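Local coordinates for protein cellulase IBT99 (Metagenomes, PDB 6WBT) that probably hydrolyses 6-phospho-alpha-glucosides as a family 4 glycosidase, binding NAD, a manganese ion and glucose 6-phosphate, at residues I20-L25 with K58-E63; E176-M181 with I192-F197; I325-E330 with H334-R339. One frame throughout, in Å; residues are numbered along the deposited sequence.

Interaction 1 (I20-L25 with K58-E63); sequences IVKDLL and KTEAPE
Lys22 and Glu60 meet through their aliphatic parts, with Lys22 CG 3.7 Å from Glu60 CG. Further out, Lys22 CE lies 3.8 Å from Glu60 OE2. The two side chains run obliquely past each other, and no hydrogen bond joins the segments. The charges are opposite, but Lys22 NZ is 4.6 Å from Glu60 OE2, too far for a salt bridge. The ammonium instead pairs with Asp26, one turn further along. Next to this pair, Leu25 divides its two methyls. Leu25 CD1 reaches Glu60 CB at 4.2 Å, and Leu25 CD2 touches the methyl of Ala61, CB, at 4.3 Å. The Glu60 chain bends at chi2 (-50°), which brings its carboxylate alongside the far end of the Lys22 chain, at CE. An alanine in place of Glu60 has no carboxylate, and would probably leave the Lys22 methylenes uncovered and its ammonium with less negative charge nearby. Ala61 is the first residue to leave the helix, so the contact closes the C-terminal end of helix 43-60 against helix 17-25. Val21 and Leu25 continue the packing onto Val53 and Ile57 of that helix. Val21 and Leu24 also rest on strand 5-10 of the Rossmann-type sheet, and Leu24 meets helix 321-334.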
ATOM      1  N   ILE A  20       2.241  38.838 -18.250  1.00 54.23           N
ATOM      2  CA  ILE A  20       3.300  37.842 -18.354  1.00 55.47           C
ATOM      3  C   ILE A  20       4.249  38.138 -19.507  1.00 54.77           C
ATOM      4  O   ILE A  20       5.394  37.673 -19.492  1.00 53.66           O
ATOM      5  CB  ILE A  20       2.717  36.424 -18.497  1.00 57.39           C
ATOM      6  CG1 ILE A  20       2.194  36.193 -19.916  1.00 59.85           C
ATOM      7  CG2 ILE A  20       1.613  36.195 -17.473  1.00 57.47           C
ATOM      8  CD1 ILE A  20       2.016  34.735 -20.267  1.00 61.42           C
ATOM      9  N   VAL A  21       3.806  38.893 -20.516  1.00 55.38           N
ATOM     10  CA  VAL A  21       4.714  39.306 -21.583  1.00 56.09           C
ATOM     11  C   VAL A  21       5.797  40.217 -21.025  1.00 59.43           C
ATOM     12  O   VAL A  21       6.985  40.059 -21.335  1.00 61.61           O
ATOM     13  CB  VAL A  21       3.934  39.983 -22.725  1.00 53.65           C
ATOM     14  CG1 VAL A  21       4.882  40.735 -23.644  1.00 53.94           C
ATOM     15  CG2 VAL A  21       3.148  38.953 -23.515  1.00 51.63           C
ATOM     16  N   LYS A  22       5.408  41.177 -20.184  1.00 60.46           N
ATOM     17  CA  LYS A  22       6.390  42.059 -19.562  1.00 64.49           C
ATOM     18  C   LYS A  22       7.264  41.299 -18.573  1.00 67.16           C
ATOM     19  O   LYS A  22       8.473  41.547 -18.487  1.00 67.70           O
ATOM     20  CB  LYS A  22       5.678  43.225 -18.876  1.00 64.66           C
ATOM     21  CG  LYS A  22       6.580  44.397 -18.515  1.00 65.92           C
ATOM     22  CD  LYS A  22       7.073  44.315 -17.080  1.00 65.66           C
ATOM     23  CE  LYS A  22       7.951  45.507 -16.734  1.00 66.85           C
ATOM     24  NZ  LYS A  22       8.465  45.435 -15.338  1.00 67.63           N
ATOM     25  N   ASP A  23       6.673  40.368 -17.821  1.00 69.21           N
ATOM     26  CA  ASP A  23       7.460  39.556 -16.900  1.00 70.47           C
ATOM     27  C   ASP A  23       8.404  38.619 -17.643  1.00 67.85           C
ATOM     28  O   ASP A  23       9.454  38.245 -17.106  1.00 68.73           O
ATOM     29  CB  ASP A  23       6.535  38.764 -15.977  1.00 72.66           C
ATOM     30  CG  ASP A  23       5.880  39.637 -14.923  1.00 76.09           C
ATOM     31  OD1 ASP A  23       6.613  40.326 -14.182  1.00 77.86           O
ATOM     32  OD2 ASP A  23       4.635  39.645 -14.843  1.00 76.71           O
ATOM     33  N   LEU A  24       8.056  38.232 -18.872  1.00 62.87           N
ATOM     34  CA  LEU A  24       8.961  37.422 -19.680  1.00 58.80           C
ATOM     35  C   LEU A  24      10.070  38.266 -20.298  1.00 56.79           C
ATOM     36  O   LEU A  24      11.205  37.794 -20.427  1.00 56.18           O
ATOM     37  CB  LEU A  24       8.179  36.690 -20.771  1.00 58.11           C
ATOM     38  CG  LEU A  24       8.982  35.774 -21.697  1.00 59.56           C
ATOM     39  CD1 LEU A  24       9.631  34.644 -20.911  1.00 59.32           C
ATOM     40  CD2 LEU A  24       8.102  35.224 -22.806  1.00 59.14           C
ATOM     41  N   LEU A  25       9.766  39.511 -20.671  1.00 54.64           N
ATOM     42  CA  LEU A  25      10.779  40.399 -21.227  1.00 55.82           C
ATOM     43  C   LEU A  25      11.776  40.868 -20.177  1.00 57.81           C
ATOM     44  O   LEU A  25      12.913  41.208 -20.527  1.00 59.08           O
ATOM     45  CB  LEU A  25      10.115  41.607 -21.890  1.00 54.34           C
ATOM     46  CG  LEU A  25       9.274  41.328 -23.138  1.00 52.53           C
ATOM     47  CD1 LEU A  25       8.677  42.616 -23.689  1.00 52.75           C
ATOM     48  CD2 LEU A  25      10.102  40.618 -24.197  1.00 52.61           C
ATOM     49  N   LYS A  58       7.048  47.568 -27.191  1.00 56.79           N
ATOM     50  CA  LYS A  58       7.626  48.851 -27.573  1.00 60.87           C
ATOM     51  C   LYS A  58       8.198  49.607 -26.380  1.00 62.24           C
ATOM     52  O   LYS A  58       9.019  50.510 -26.569  1.00 60.90           O
ATOM     53  CB  LYS A  58       6.570  49.701 -28.283  1.00 62.46           C
ATOM     54  CG  LYS A  58       7.117  50.915 -29.017  1.00 65.71           C
ATOM     55  CD  LYS A  58       8.332  50.548 -29.853  1.00 69.24           C
ATOM     56  CE  LYS A  58       8.574  51.565 -30.953  1.00 71.31           C
ATOM     57  NZ  LYS A  58       7.518  51.492 -32.000  1.00 71.79           N
ATOM     58  N   THR A  59       7.800  49.249 -25.160  1.00 65.04           N
ATOM     59  CA  THR A  59       8.233  49.953 -23.960  1.00 65.89           C
ATOM     60  C   THR A  59       9.396  49.273 -23.250  1.00 65.84           C
ATOM     61  O   THR A  59      10.306  49.958 -22.771  1.00 67.85           O
ATOM     62  CB  THR A  59       7.060  50.099 -22.984  1.00 66.54           C
ATOM     63  OG1 THR A  59       5.901  50.551 -23.696  1.00 68.21           O
ATOM     64  CG2 THR A  59       7.394  51.106 -21.894  1.00 67.16           C
ATOM     65  N   GLU A  60       9.400  47.943 -23.175  1.00 64.87           N
ATOM     66  CA  GLU A  60      10.416  47.213 -22.425  1.00 65.01           C
ATOM     67  C   GLU A  60      11.529  46.650 -23.300  1.00 66.11           C
ATOM     68  O   GLU A  60      12.699  46.710 -22.914  1.00 67.52           O
ATOM     69  CB  GLU A  60       9.770  46.072 -21.632  1.00 63.63           C
ATOM     70  CG  GLU A  60       8.618  46.504 -20.738  1.00 63.84           C
ATOM     71  CD  GLU A  60       8.969  47.686 -19.855  1.00 64.36           C
ATOM     72  OE1 GLU A  60       8.235  48.694 -19.892  1.00 63.88           O
ATOM     73  OE2 GLU A  60       9.984  47.610 -19.129  1.00 64.87           O
ATOM     74  N   ALA A  61      11.196  46.102 -24.468  1.00 65.41           N
ATOM     75  CA  ALA A  61      12.198  45.501 -25.340  1.00 66.69           C
ATOM     76  C   ALA A  61      11.722  45.519 -26.787  1.00 65.66           C
ATOM     77  O   ALA A  61      11.049  44.580 -27.230  1.00 64.69           O
ATOM     78  CB  ALA A  61      12.503  44.069 -24.900  1.00 67.22           C
ATOM     79  N   PRO A  62      12.051  46.562 -27.555  1.00 65.97           N
ATOM     80  CA  PRO A  62      11.518  46.669 -28.923  1.00 65.96           C
ATOM     81  C   PRO A  62      12.150  45.708 -29.918  1.00 66.19           C
ATOM     82  O   PRO A  62      11.678  45.641 -31.060  1.00 65.01           O
ATOM     83  CB  PRO A  62      11.820  48.124 -29.298  1.00 65.70           C
ATOM     84  CG  PRO A  62      13.032  48.462 -28.495  1.00 66.28           C
ATOM     85  CD  PRO A  62      12.889  47.719 -27.193  1.00 65.18           C
ATOM     86  N   GLU A  63      13.188  44.967 -29.536  1.00 67.14           N
ATOM     87  CA  GLU A  63      13.864  44.062 -30.456  1.00 68.89           C
ATOM     88  C   GLU A  63      13.215  42.685 -30.524  1.00 68.36           C
ATOM     89  O   GLU A  63      13.701  41.827 -31.269  1.00 69.52           O
ATOM     90  CB  GLU A  63      15.339  43.913 -30.069  1.00 70.59           C
ATOM     91  CG  GLU A  63      15.590  43.055 -28.835  1.00 70.17           C
ATOM     92  CD  GLU A  63      15.390  43.809 -27.534  1.00 70.59           C
ATOM     93  OE1 GLU A  63      14.845  44.932 -27.564  1.00 71.09           O
ATOM     94  OE2 GLU A  63      15.788  43.278 -26.476  1.00 70.33           O
TER

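Interaction 2 (E176-M181 with I192-F197); sequences EIEARM and IESDYF
Ser194 OG donates a hydrogen bond of 2.7 Å to Glu178 OE2, the one polar link between helix segment 176-181 and strand 192-197. The hydroxyl comes to the anti lone pair of OE2, on the side away from OE1. The Glu178 chain is extended beyond CG (chi2 178°), and this carries the carboxylate from the helix across to the strand. On the serine, OG stands between the backbone N and the carbonyl carbon (chi1 60°), facing the helix. The apolar part of the contact lies nearer the helix backbone. There Glu178 CB packs on Ile192 CG2 at 4.1 Å. Ile192 and Ser194 both direct their side chains to the helix, as alternate residues of a strand do. Glu193 and Asp195 point away and serve other partners. Both form salt bridges with Arg209 on strand 202-210. Selenomethionine 181, written Met181 here, adds a looser neighbour on the helix side and touches Val208 of strand 202-210. The contact thus joins helix 173-184 to strand 192-197 of the small antiparallel sheet. Ser194 is buried, and its hydroxyl is satisfied by the carboxylate. The donated hydrogen probably helps to stabilise the negative charge on Glu178.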
ATOM      1  N   GLU A 176       0.756  33.729  -3.998  1.00 62.87           N
ATOM      2  CA  GLU A 176       0.115  34.955  -3.531  1.00 64.18           C
ATOM      3  C   GLU A 176      -0.037  34.956  -2.016  1.00 60.86           C
ATOM      4  O   GLU A 176       0.076  36.008  -1.376  1.00 62.72           O
ATOM      5  CB  GLU A 176      -1.242  35.129  -4.212  1.00 66.69           C
ATOM      6  CG  GLU A 176      -1.156  35.623  -5.645  1.00 71.89           C
ATOM      7  CD  GLU A 176      -0.952  37.123  -5.733  1.00 77.09           C
ATOM      8  OE1 GLU A 176      -1.924  37.835  -6.059  1.00 80.15           O
ATOM      9  OE2 GLU A 176       0.175  37.592  -5.469  1.00 77.99           O
ATOM     10  N   ILE A 177      -0.302  33.789  -1.426  1.00 55.33           N
ATOM     11  CA  ILE A 177      -0.330  33.690   0.030  1.00 53.15           C
ATOM     12  C   ILE A 177       1.061  33.932   0.600  1.00 54.71           C
ATOM     13  O   ILE A 177       1.217  34.578   1.645  1.00 55.64           O
ATOM     14  CB  ILE A 177      -0.894  32.324   0.463  1.00 50.55           C
ATOM     15  CG1 ILE A 177      -2.358  32.187   0.042  1.00 48.35           C
ATOM     16  CG2 ILE A 177      -0.767  32.140   1.968  1.00 49.81           C
ATOM     17  CD1 ILE A 177      -2.970  30.849   0.391  1.00 45.55           C
ATOM     18  N   GLU A 178       2.095  33.431  -0.082  1.00 55.30           N
ATOM     19  CA  GLU A 178       3.464  33.680   0.359  1.00 56.51           C
ATOM     20  C   GLU A 178       3.827  35.155   0.258  1.00 57.65           C
ATOM     21  O   GLU A 178       4.681  35.634   1.013  1.00 57.49           O
ATOM     22  CB  GLU A 178       4.440  32.831  -0.458  1.00 57.37           C
ATOM     23  CG  GLU A 178       4.351  31.343  -0.164  1.00 56.21           C
ATOM     24  CD  GLU A 178       5.291  30.517  -1.019  1.00 56.90           C
ATOM     25  OE1 GLU A 178       5.537  30.902  -2.181  1.00 58.38           O
ATOM     26  OE2 GLU A 178       5.787  29.483  -0.525  1.00 56.02           O
ATOM     27  N   ALA A 179       3.198  35.887  -0.664  1.00 58.12           N
ATOM     28  CA  ALA A 179       3.419  37.327  -0.736  1.00 60.52           C
ATOM     29  C   ALA A 179       2.849  38.030   0.488  1.00 61.75           C
ATOM     30  O   ALA A 179       3.439  38.994   0.989  1.00 64.06           O
ATOM     31  CB  ALA A 179       2.803  37.891  -2.016  1.00 47.70           C
ATOM     32  N   ARG A 180       1.703  37.560   0.985  1.00 60.46           N
ATOM     33  CA  ARG A 180       1.135  38.133   2.199  1.00 58.84           C
ATOM     34  C   ARG A 180       1.984  37.789   3.416  1.00 57.92           C
ATOM     35  O   ARG A 180       2.190  38.633   4.296  1.00 59.13           O
ATOM     36  CB  ARG A 180      -0.301  37.642   2.390  1.00 55.95           C
ATOM     37  CG  ARG A 180      -1.174  37.720   1.142  1.00 57.38           C
ATOM     38  CD  ARG A 180      -1.635  39.142   0.827  1.00 62.61           C
ATOM     39  NE  ARG A 180      -0.563  39.983   0.302  1.00 67.19           N
ATOM     40  CZ  ARG A 180      -0.147  39.962  -0.959  1.00 69.68           C
ATOM     41  NH1 ARG A 180      -0.709  39.139  -1.834  1.00 69.13           N
ATOM     42  NH2 ARG A 180       0.836  40.764  -1.349  1.00 71.26           N
HETATM   43  N   MSE A 181       2.487  36.560   3.480  1.00 57.42           N
HETATM   44  CA  MSE A 181       3.352  36.137   4.574  1.00 58.85           C
HETATM   45  C   MSE A 181       4.659  36.924   4.558  1.00 60.10           C
HETATM   46  O   MSE A 181       5.274  37.146   5.600  1.00 61.48           O
HETATM   47  CB  MSE A 181       3.626  34.633   4.492  1.00 59.14           C
HETATM   48  CG  MSE A 181       2.378  33.777   4.665  1.00 60.07           C
HETATM   49 SE   MSE A 181       2.740  31.870   4.876  0.63 61.40          SE
HETATM   50  CE  MSE A 181       2.699  31.322   3.006  1.00 58.06           C
ATOM     51  N   ILE A 192      11.570  33.693   1.233  1.00 77.46           N
ATOM     52  CA  ILE A 192      10.490  32.873   1.765  1.00 76.96           C
ATOM     53  C   ILE A 192      10.538  31.502   1.107  1.00 77.73           C
ATOM     54  O   ILE A 192      10.974  31.344  -0.040  1.00 80.85           O
ATOM     55  CB  ILE A 192       9.119  33.562   1.572  1.00 75.72           C
ATOM     56  CG1 ILE A 192       8.217  33.324   2.786  1.00 74.02           C
ATOM     57  CG2 ILE A 192       8.430  33.080   0.301  1.00 75.61           C
ATOM     58  CD1 ILE A 192       8.716  33.973   4.062  1.00 75.43           C
ATOM     59  N   GLU A 193      10.107  30.494   1.864  1.00 73.14           N
ATOM     60  CA  GLU A 193      10.035  29.118   1.389  1.00 69.86           C
ATOM     61  C   GLU A 193       9.210  28.327   2.390  1.00 67.91           C
ATOM     62  O   GLU A 193       9.417  28.451   3.601  1.00 68.05           O
ATOM     63  CB  GLU A 193      11.430  28.500   1.221  1.00 69.50           C
ATOM     64  CG  GLU A 193      11.414  26.994   1.011  1.00 67.43           C
ATOM     65  CD  GLU A 193      12.766  26.437   0.606  1.00 67.90           C
ATOM     66  OE1 GLU A 193      13.385  26.984  -0.331  1.00 69.14           O
ATOM     67  OE2 GLU A 193      13.207  25.442   1.220  1.00 67.31           O
ATOM     68  N   SER A 194       8.275  27.531   1.886  1.00 66.08           N
ATOM     69  CA  SER A 194       7.320  26.845   2.735  1.00 61.74           C
ATOM     70  C   SER A 194       7.170  25.399   2.294  1.00 57.16           C
ATOM     71  O   SER A 194       7.387  25.060   1.128  1.00 57.84           O
ATOM     72  CB  SER A 194       5.952  27.538   2.708  1.00 61.10           C
ATOM     73  OG  SER A 194       5.426  27.561   1.392  1.00 62.06           O
ATOM     74  N   ASP A 195       6.808  24.554   3.254  1.00 53.05           N
ATOM     75  CA  ASP A 195       6.425  23.173   3.007  1.00 49.51           C
ATOM     76  C   ASP A 195       4.909  23.099   2.872  1.00 45.47           C
ATOM     77  O   ASP A 195       4.176  23.675   3.681  1.00 45.11           O
ATOM     78  CB  ASP A 195       6.901  22.264   4.143  1.00 50.57           C
ATOM     79  CG  ASP A 195       8.394  22.364   4.383  1.00 53.35           C
ATOM     80  OD1 ASP A 195       9.154  22.388   3.393  1.00 55.56           O
ATOM     81  OD2 ASP A 195       8.807  22.425   5.560  1.00 54.98           O
ATOM     82  N   TYR A 196       4.442  22.379   1.854  1.00 44.34           N
ATOM     83  CA  TYR A 196       3.048  22.463   1.442  1.00 42.49           C
ATOM     84  C   TYR A 196       2.604  21.123   0.874  1.00 42.31           C
ATOM     85  O   TYR A 196       3.394  20.400   0.266  1.00 44.86           O
ATOM     86  CB  TYR A 196       2.876  23.589   0.411  1.00 42.98           C
ATOM     87  CG  TYR A 196       1.475  23.802  -0.112  1.00 42.57           C
ATOM     88  CD1 TYR A 196       1.015  23.099  -1.217  1.00 43.42           C
ATOM     89  CD2 TYR A 196       0.627  24.731   0.474  1.00 41.53           C
ATOM     90  CE1 TYR A 196      -0.258  23.298  -1.709  1.00 44.15           C
ATOM     91  CE2 TYR A 196      -0.649  24.939  -0.012  1.00 42.46           C
ATOM     92  CZ  TYR A 196      -1.086  24.220  -1.105  1.00 43.84           C
ATOM     93  OH  TYR A 196      -2.355  24.421  -1.596  1.00 45.39           O
ATOM     94  N   PHE A 197       1.330  20.793   1.087  1.00 40.23           N
ATOM     95  CA  PHE A 197       0.754  19.587   0.509  1.00 40.67           C
ATOM     96  C   PHE A 197      -0.744  19.785   0.343  1.00 43.89           C
ATOM     97  O   PHE A 197      -1.341  20.679   0.947  1.00 43.84           O
ATOM     98  CB  PHE A 197       1.040  18.344   1.364  1.00 37.39           C
ATOM     99  CG  PHE A 197       0.162  18.223   2.583  1.00 35.80           C
ATOM    100  CD1 PHE A 197      -1.022  17.501   2.536  1.00 35.28           C
ATOM    101  CD2 PHE A 197       0.527  18.821   3.777  1.00 36.17           C
ATOM    102  CE1 PHE A 197      -1.829  17.389   3.652  1.00 35.03           C
ATOM    103  CE2 PHE A 197      -0.275  18.709   4.897  1.00 35.68           C
ATOM    104  CZ  PHE A 197      -1.453  17.992   4.836  1.00 35.28           C
TER

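Interaction 3 (I325-E330 with H334-R339); sequences IVKVVE and HDERSR
Lys327 and Glu336 form the salt bridge of this contact, with Lys327 NZ 2.7 Å from Glu336 OE2. The ammonium sits above the carboxylate plane, 62° out of it. Lys327 starts with CG anti to the backbone N and bends at chi2, which turns its end to the 334-339 segment. A second carboxylate is close by. Glu330 OE2 lies 3.2 Å from Glu336 OE2, and the two planes are turned 34° apart. The Lys327 ammonium probably offsets the like charges of the two carboxylates. A long, weak ion pair from Lys30 to Glu336 adds further positive charge. The backbone contributes one hydrogen bond, His334 N to Glu330 O at 3.2 Å. It is nearly straight at the hydrogen, 170°, and is an i to i+4 bond that carries the helical pattern to His334. Side chains also meet without bonding: Lys327 CE lies against the Ser338 side chain, 3.6 Å from Ser338 CB, while the Ser338 hydroxyl bonds to Gln340. Asp335 is the first residue to leave helical phi/psi, with positive phi. The chain then folds back along the last turns of helix 321-334 and enters strand 338-345, which pairs with strand 358-366. On its other side the helix packs through Val328 and Val329 on strand 143-146.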
ATOM      1  N   ILE A 325       5.517  32.244 -13.114  1.00 61.23           N
ATOM      2  CA  ILE A 325       5.450  31.401 -14.304  1.00 59.75           C
ATOM      3  C   ILE A 325       6.739  31.504 -15.110  1.00 59.81           C
ATOM      4  O   ILE A 325       7.236  30.504 -15.644  1.00 61.08           O
ATOM      5  CB  ILE A 325       4.218  31.774 -15.146  1.00 59.78           C
ATOM      6  CG1 ILE A 325       2.949  31.628 -14.306  1.00 61.82           C
ATOM      7  CG2 ILE A 325       4.140  30.909 -16.394  1.00 58.02           C
ATOM      8  CD1 ILE A 325       1.761  32.373 -14.861  1.00 62.77           C
ATOM      9  N   VAL A 326       7.303  32.710 -15.212  1.00 57.18           N
ATOM     10  CA  VAL A 326       8.552  32.885 -15.946  1.00 54.21           C
ATOM     11  C   VAL A 326       9.696  32.163 -15.243  1.00 54.42           C
ATOM     12  O   VAL A 326      10.590  31.608 -15.892  1.00 56.98           O
ATOM     13  CB  VAL A 326       8.848  34.384 -16.138  1.00 53.09           C
ATOM     14  CG1 VAL A 326      10.239  34.591 -16.716  1.00 52.22           C
ATOM     15  CG2 VAL A 326       7.801  35.013 -17.044  1.00 53.20           C
ATOM     16  N   LYS A 327       9.678  32.141 -13.907  1.00 52.57           N
ATOM     17  CA  LYS A 327      10.720  31.440 -13.163  1.00 51.85           C
ATOM     18  C   LYS A 327      10.707  29.943 -13.449  1.00 51.80           C
ATOM     19  O   LYS A 327      11.766  29.305 -13.462  1.00 52.21           O
ATOM     20  CB  LYS A 327      10.556  31.705 -11.664  1.00 50.88           C
ATOM     21  CG  LYS A 327      11.553  30.972 -10.779  1.00 51.58           C
ATOM     22  CD  LYS A 327      12.987  31.284 -11.179  1.00 55.64           C
ATOM     23  CE  LYS A 327      13.975  30.453 -10.376  1.00 58.94           C
ATOM     24  NZ  LYS A 327      15.371  30.615 -10.868  1.00 62.34           N
ATOM     25  N   VAL A 328       9.527  29.369 -13.690  1.00 49.91           N
ATOM     26  CA  VAL A 328       9.440  27.942 -13.988  1.00 46.72           C
ATOM     27  C   VAL A 328      10.056  27.642 -15.352  1.00 45.92           C
ATOM     28  O   VAL A 328      10.893  26.742 -15.486  1.00 44.90           O
ATOM     29  CB  VAL A 328       7.978  27.466 -13.907  1.00 43.90           C
ATOM     30  CG1 VAL A 328       7.845  26.074 -14.490  1.00 41.90           C
ATOM     31  CG2 VAL A 328       7.493  27.489 -12.461  1.00 43.67           C
ATOM     32  N   VAL A 329       9.649  28.390 -16.383  1.00 45.32           N
ATOM     33  CA  VAL A 329      10.229  28.211 -17.713  1.00 44.94           C
ATOM     34  C   VAL A 329      11.732  28.438 -17.673  1.00 48.32           C
ATOM     35  O   VAL A 329      12.508  27.681 -18.267  1.00 49.23           O
ATOM     36  CB  VAL A 329       9.561  29.156 -18.729  1.00 41.80           C
ATOM     37  CG1 VAL A 329      10.153  28.940 -20.116  1.00 41.96           C
ATOM     38  CG2 VAL A 329       8.055  28.982 -18.732  1.00 40.12           C
ATOM     39  N   GLU A 330      12.163  29.495 -16.982  1.00 49.95           N
ATOM     40  CA  GLU A 330      13.587  29.786 -16.874  1.00 52.66           C
ATOM     41  C   GLU A 330      14.334  28.636 -16.211  1.00 51.49           C
ATOM     42  O   GLU A 330      15.450  28.292 -16.616  1.00 53.30           O
ATOM     43  CB  GLU A 330      13.788  31.086 -16.098  1.00 55.93           C
ATOM     44  CG  GLU A 330      15.234  31.490 -15.909  1.00 60.88           C
ATOM     45  CD  GLU A 330      15.377  32.732 -15.055  1.00 64.87           C
ATOM     46  OE1 GLU A 330      14.436  33.554 -15.032  1.00 65.90           O
ATOM     47  OE2 GLU A 330      16.430  32.887 -14.403  1.00 67.24           O
ATOM     48  N   HIS A 334      17.576  26.477 -18.081  1.00 58.19           N
ATOM     49  CA  HIS A 334      18.930  26.426 -17.548  1.00 61.17           C
ATOM     50  C   HIS A 334      19.114  25.382 -16.455  1.00 61.33           C
ATOM     51  O   HIS A 334      20.203  25.306 -15.878  1.00 60.90           O
ATOM     52  CB  HIS A 334      19.335  27.802 -17.014  1.00 64.24           C
ATOM     53  CG  HIS A 334      19.499  28.839 -18.079  1.00 68.73           C
ATOM     54  ND1 HIS A 334      19.685  30.175 -17.797  1.00 70.50           N
ATOM     55  CD2 HIS A 334      19.509  28.735 -19.429  1.00 70.26           C
ATOM     56  CE1 HIS A 334      19.801  30.850 -18.927  1.00 70.98           C
ATOM     57  NE2 HIS A 334      19.697  29.999 -19.932  1.00 70.83           N
ATOM     58  N   ASP A 335      18.086  24.584 -16.157  1.00 62.57           N
ATOM     59  CA  ASP A 335      18.166  23.545 -15.129  1.00 62.24           C
ATOM     60  C   ASP A 335      18.579  24.145 -13.784  1.00 62.44           C
ATOM     61  O   ASP A 335      19.526  23.698 -13.135  1.00 61.10           O
ATOM     62  CB  ASP A 335      19.119  22.425 -15.560  1.00 64.32           C
ATOM     63  CG  ASP A 335      19.073  21.225 -14.636  1.00 66.35           C
ATOM     64  OD1 ASP A 335      17.986  20.631 -14.484  1.00 66.29           O
ATOM     65  OD2 ASP A 335      20.126  20.873 -14.065  1.00 67.63           O
ATOM     66  N   GLU A 336      17.851  25.184 -13.368  1.00 64.79           N
ATOM     67  CA  GLU A 336      18.196  25.926 -12.163  1.00 65.93           C
ATOM     68  C   GLU A 336      17.790  25.211 -10.880  1.00 64.56           C
ATOM     69  O   GLU A 336      18.177  25.662  -9.797  1.00 65.12           O
ATOM     70  CB  GLU A 336      17.550  27.313 -12.194  1.00 67.74           C
ATOM     71  CG  GLU A 336      17.775  28.077 -13.485  1.00 72.28           C
ATOM     72  CD  GLU A 336      17.425  29.545 -13.356  1.00 76.08           C
ATOM     73  OE1 GLU A 336      18.355  30.370 -13.237  1.00 78.38           O
ATOM     74  OE2 GLU A 336      16.221  29.872 -13.359  1.00 75.88           O
ATOM     75  N   ARG A 337      17.024  24.122 -10.978  1.00 61.18           N
ATOM     76  CA  ARG A 337      16.595  23.346  -9.813  1.00 58.92           C
ATOM     77  C   ARG A 337      15.801  24.207  -8.832  1.00 57.64           C
ATOM     78  O   ARG A 337      15.979  24.122  -7.616  1.00 58.54           O
ATOM     79  CB  ARG A 337      17.787  22.684  -9.116  1.00 60.43           C
ATOM     80  CG  ARG A 337      18.721  21.948 -10.062  1.00 62.93           C
ATOM     81  CD  ARG A 337      17.963  20.932 -10.898  1.00 63.47           C
ATOM     82  NE  ARG A 337      18.290  19.559 -10.528  1.00 64.77           N
ATOM     83  CZ  ARG A 337      19.192  18.814 -11.156  1.00 65.38           C
ATOM     84  NH1 ARG A 337      19.861  19.308 -12.189  1.00 64.93           N
ATOM     85  NH2 ARG A 337      19.425  17.573 -10.754  1.00 66.05           N
ATOM     86  N   SER A 338      14.918  25.046  -9.368  1.00 55.68           N
ATOM     87  CA  SER A 338      14.098  25.906  -8.528  1.00 54.56           C
ATOM     88  C   SER A 338      13.043  25.087  -7.796  1.00 50.84           C
ATOM     89  O   SER A 338      12.391  24.216  -8.380  1.00 50.95           O
ATOM     90  CB  SER A 338      13.431  26.993  -9.371  1.00 56.33           C
ATOM     91  OG  SER A 338      12.676  27.876  -8.558  1.00 57.31           O
ATOM     92  N   ARG A 339      12.876  25.371  -6.507  1.00 48.80           N
ATOM     93  CA  ARG A 339      11.937  24.646  -5.659  1.00 47.53           C
ATOM     94  C   ARG A 339      10.599  25.378  -5.671  1.00 49.59           C
ATOM     95  O   ARG A 339      10.457  26.439  -5.053  1.00 49.85           O
ATOM     96  CB  ARG A 339      12.486  24.518  -4.241  1.00 45.14           C
ATOM     97  CG  ARG A 339      11.664  23.625  -3.328  1.00 44.85           C
ATOM     98  CD  ARG A 339      12.260  23.585  -1.930  1.00 45.18           C
ATOM     99  NE  ARG A 339      11.537  22.675  -1.048  1.00 44.98           N
ATOM    100  CZ  ARG A 339      10.466  23.014  -0.340  1.00 43.26           C
ATOM    101  NH1 ARG A 339       9.985  24.248  -0.411  1.00 41.36           N
ATOM    102  NH2 ARG A 339       9.873  22.120   0.439  1.00 43.28           N
TER

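Interaction 3 is the hub: its helix 321-334 touches interaction 1 and its strand 338-345 touches interaction 2. On the helix, Val326 CG2 packs 3.6 Å from Asp23 O of interaction 1. On the strand, Arg339 NH2 forms a salt bridge with Asp195 OD1 at 3.1 Å, and Arg339 NH1 probably bonds to Ser194 O. Interactions 1 and 2 do not touch, and their centres are 28 Å apart. Glu193 pairs with Arg337 of a second subunit, so interactions 2 and 3 both border that interface. The Glu178 side chain of interaction 2 is about 12 Å from both NAD and glucose 6-phosphate. Manganese is held by Cys171 and His201, which flank helix 173-184 and strand 192-197 in sequence.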